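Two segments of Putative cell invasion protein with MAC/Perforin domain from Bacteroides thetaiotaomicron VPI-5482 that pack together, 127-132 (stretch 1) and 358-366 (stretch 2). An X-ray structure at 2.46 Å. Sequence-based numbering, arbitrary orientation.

Stretch 1 127-132: GFSLNL
Stretch 2 (358-366) RYNDTHMDF

The end of a helix leaves carbonyl groups without helical partners, and a neighbouring segment can bind there if it brings a donor to the right place. Residues 127-132 and 358-366 of this putative cell invasion protein, distant in sequence, illustrate the principle. The first stretch has no regular secondary structure. Gly127 opens it at phi/psi 98/-19, where a CB would be jammed against the preceding carbonyl; Phe128 to Asn131 then run extended, with phi between -74° and -94° and psi between 101° and 141°, before Leu132 turns to -82/-16. The second stretch continues a helix through His363, with backbone bonds such as His363 N to Tyr359 O (2.9 Å) and Met364 N to Asn360 O (3.0 Å). Met364 follows at -82/1, and Asp365 takes positive phi (67/24). Phe366 N to Asp361 O (2.7 Å) and Asp365 N to Thr362 O (3.1 Å) close a Schellman motif. The register is set by Asn131 and Met364, whose CA atoms lie 5.5 Å apart.

Asn131 is the polar centre of the contact. Its CA-to-CB bond points toward the helix end, and chi1 of -175° (t) with chi2 of -3° carries the amide into the turn. There ND2 donates to His363 O at 2.9 Å, with an angle of 159°, and to Asp365 OD2 at 2.8 Å, with a more bent angle of 136°. A carboxamide suits this place because its two amide hydrogens can serve two acceptors, while OD1 remains free to cap a backbone N just past the stretch. Asp365, with chi1 at -56° (m), supplies a carboxylate beside the helix-terminal carbonyl.

The same Asn131 also makes an apolar contact: its CB lies over one face of the His363 ring, 3.8 Å from the centroid and 24° off the normal. His363, buried, uses chi1 173° (t) and chi2 62° to bring its imidazole against the first stretch. Leu130 CD1 lies at the ring edge, 3.6 Å from His363 NE2, as does Ser129 O, 3.6 Å from His363 CD2. Asn131 N is 3.0 Å from His363 NE2.

Phe128 adds the aromatic end of the contact. With chi1 172° (t) and chi2 78°, its CA-to-CB bond points sideways, but the end of the ring reaches the helix, placing CZ 3.7 Å from His363 CD2 and 3.9 Å from Tyr359 CE2. The Phe128 and His363 rings meet obliquely, centroids 5.5 Å apart and planes at 33°. Phe128 CE1 also comes within 3.0 Å of Asn360 OD1. A water links that OD1 to the other chain segment, donating to Asn360 OD1 at 2.9 Å and to Ser129 O at 2.8 Å.

Met364, a selenomethionine, folds compactly with all three chi angles m (-78°, -60°, -59°). Its SE lies 3.6 Å from Ser129 O and 3.9 Å from Asn131 CB, an apolar filling against the extended backbone of the first stretch. Altogether 385 Å² is buried, with Asn131, His363 and Phe128 contributing most.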

# COMPACT_ATOMS: atom_id res chain seq x y z
N GLY A 127 5.46 8.63 -10.48
CA GLY A 127 5.32 9.75 -9.56
C GLY A 127 5.08 9.38 -8.10
O GLY A 127 5.26 10.22 -7.23
N PHE A 128 4.64 8.16 -7.83
CA PHE A 128 4.43 7.72 -6.45
C PHE A 128 5.77 7.48 -5.75
O PHE A 128 6.67 6.98 -6.37
CB PHE A 128 3.62 6.45 -6.50
CG PHE A 128 3.48 5.78 -5.19
CD1 PHE A 128 2.58 6.26 -4.27
CD2 PHE A 128 4.24 4.65 -4.89
CE1 PHE A 128 2.43 5.63 -3.05
CE2 PHE A 128 4.10 4.00 -3.67
CZ PHE A 128 3.20 4.49 -2.74
N SER A 129 5.88 7.84 -4.48
CA SER A 129 7.11 7.59 -3.70
C SER A 129 7.21 6.12 -3.36
O SER A 129 6.58 5.65 -2.41
CB SER A 129 7.15 8.34 -2.37
OG SER A 129 6.75 9.67 -2.56
N LEU A 130 8.04 5.42 -4.12
CA LEU A 130 8.13 3.98 -3.95
C LEU A 130 9.26 3.58 -3.00
O LEU A 130 10.39 4.00 -3.15
CB LEU A 130 8.31 3.31 -5.32
CG LEU A 130 8.37 1.80 -5.30
CD1 LEU A 130 7.10 1.20 -4.66
CD2 LEU A 130 8.62 1.31 -6.69
N ASN A 131 8.92 2.78 -1.99
CA ASN A 131 9.89 2.16 -1.12
C ASN A 131 10.21 0.79 -1.69
O ASN A 131 9.37 -0.08 -1.70
CB ASN A 131 9.33 2.01 0.30
CG ASN A 131 10.39 1.45 1.29
OD1 ASN A 131 11.50 1.15 0.88
ND2 ASN A 131 10.04 1.32 2.58
N LEU A 132 11.44 0.61 -2.14
CA LEU A 132 11.89 -0.65 -2.69
C LEU A 132 12.30 -1.70 -1.66
O LEU A 132 12.40 -2.88 -2.01
CB LEU A 132 13.05 -0.40 -3.65
CG LEU A 132 12.68 0.30 -4.96
CD1 LEU A 132 13.92 0.75 -5.70
CD2 LEU A 132 11.79 -0.66 -5.84
N ARG A 358 -1.42 7.88 5.97
CA ARG A 358 -0.92 6.77 6.78
C ARG A 358 -0.43 5.58 5.94
O ARG A 358 0.57 4.98 6.29
CB ARG A 358 -1.97 6.31 7.80
CG ARG A 358 -1.44 5.27 8.76
CD ARG A 358 -2.25 5.14 10.03
NE ARG A 358 -2.09 6.33 10.86
CZ ARG A 358 -1.04 6.60 11.64
NH1 ARG A 358 -0.04 5.75 11.73
NH2 ARG A 358 -0.99 7.73 12.34
N TYR A 359 -1.18 5.25 4.87
CA TYR A 359 -0.77 4.28 3.90
C TYR A 359 0.61 4.67 3.36
O TYR A 359 1.56 3.87 3.39
CB TYR A 359 -1.76 4.17 2.71
CG TYR A 359 -1.13 3.47 1.50
CD1 TYR A 359 -1.03 2.09 1.44
CD2 TYR A 359 -0.57 4.20 0.47
CE1 TYR A 359 -0.41 1.45 0.37
CE2 TYR A 359 0.04 3.57 -0.60
CZ TYR A 359 0.13 2.19 -0.64
OH TYR A 359 0.75 1.56 -1.73
N ASN A 360 0.72 5.89 2.88
CA ASN A 360 1.99 6.38 2.35
C ASN A 360 3.13 6.37 3.37
O ASN A 360 4.25 5.90 3.08
CB ASN A 360 1.83 7.77 1.73
CG ASN A 360 1.20 7.70 0.35
OD1 ASN A 360 1.82 7.14 -0.55
ND2 ASN A 360 -0.02 8.20 0.19
N ASP A 361 2.83 6.86 4.55
CA ASP A 361 3.85 6.94 5.57
C ASP A 361 4.26 5.52 6.02
O ASP A 361 5.43 5.27 6.39
CB ASP A 361 3.33 7.76 6.77
CG ASP A 361 3.41 9.27 6.57
OD1 ASP A 361 4.14 9.77 5.67
OD2 ASP A 361 2.77 9.97 7.39
N THR A 362 3.32 4.58 6.00
CA THR A 362 3.62 3.25 6.50
C THR A 362 4.44 2.54 5.44
O THR A 362 5.44 1.89 5.75
CB THR A 362 2.35 2.49 6.84
OG1 THR A 362 1.60 3.22 7.82
CG2 THR A 362 2.65 1.10 7.35
N HIS A 363 4.05 2.71 4.18
CA HIS A 363 4.79 2.12 3.09
C HIS A 363 6.22 2.60 3.10
O HIS A 363 7.15 1.83 2.82
CB HIS A 363 4.16 2.52 1.77
CG HIS A 363 4.96 2.10 0.58
ND1 HIS A 363 5.23 0.78 0.30
CD2 HIS A 363 5.56 2.84 -0.39
CE1 HIS A 363 5.96 0.72 -0.81
NE2 HIS A 363 6.16 1.95 -1.25
N MSE A 364 6.40 3.89 3.41
CA MSE A 364 7.73 4.51 3.37
C MSE A 364 8.58 4.26 4.62
O MSE A 364 9.70 4.75 4.70
CB MSE A 364 7.60 6.04 3.15
CG MSE A 364 7.31 6.46 1.69
SE MSE A 364 8.72 5.87 0.49
CE MSE A 364 10.28 6.80 1.30
N ASP A 365 8.04 3.51 5.59
CA ASP A 365 8.68 3.27 6.91
C ASP A 365 8.76 4.54 7.78
O ASP A 365 9.60 4.63 8.68
CB ASP A 365 10.07 2.60 6.80
CG ASP A 365 10.05 1.28 6.03
OD1 ASP A 365 9.14 0.45 6.25
OD2 ASP A 365 10.94 1.06 5.19
N PHE A 366 7.88 5.52 7.55
CA PHE A 366 7.82 6.71 8.42
C PHE A 366 6.90 6.52 9.66
O PHE A 366 7.11 7.14 10.69
CB PHE A 366 7.39 7.97 7.66
CG PHE A 366 8.31 8.37 6.53
CD1 PHE A 366 7.78 8.99 5.37
CD2 PHE A 366 9.70 8.15 6.59
CE1 PHE A 366 8.62 9.36 4.30
CE2 PHE A 366 10.55 8.53 5.53
CZ PHE A 366 10.01 9.13 4.38
O HOH W 1 4.71 6.59 -0.60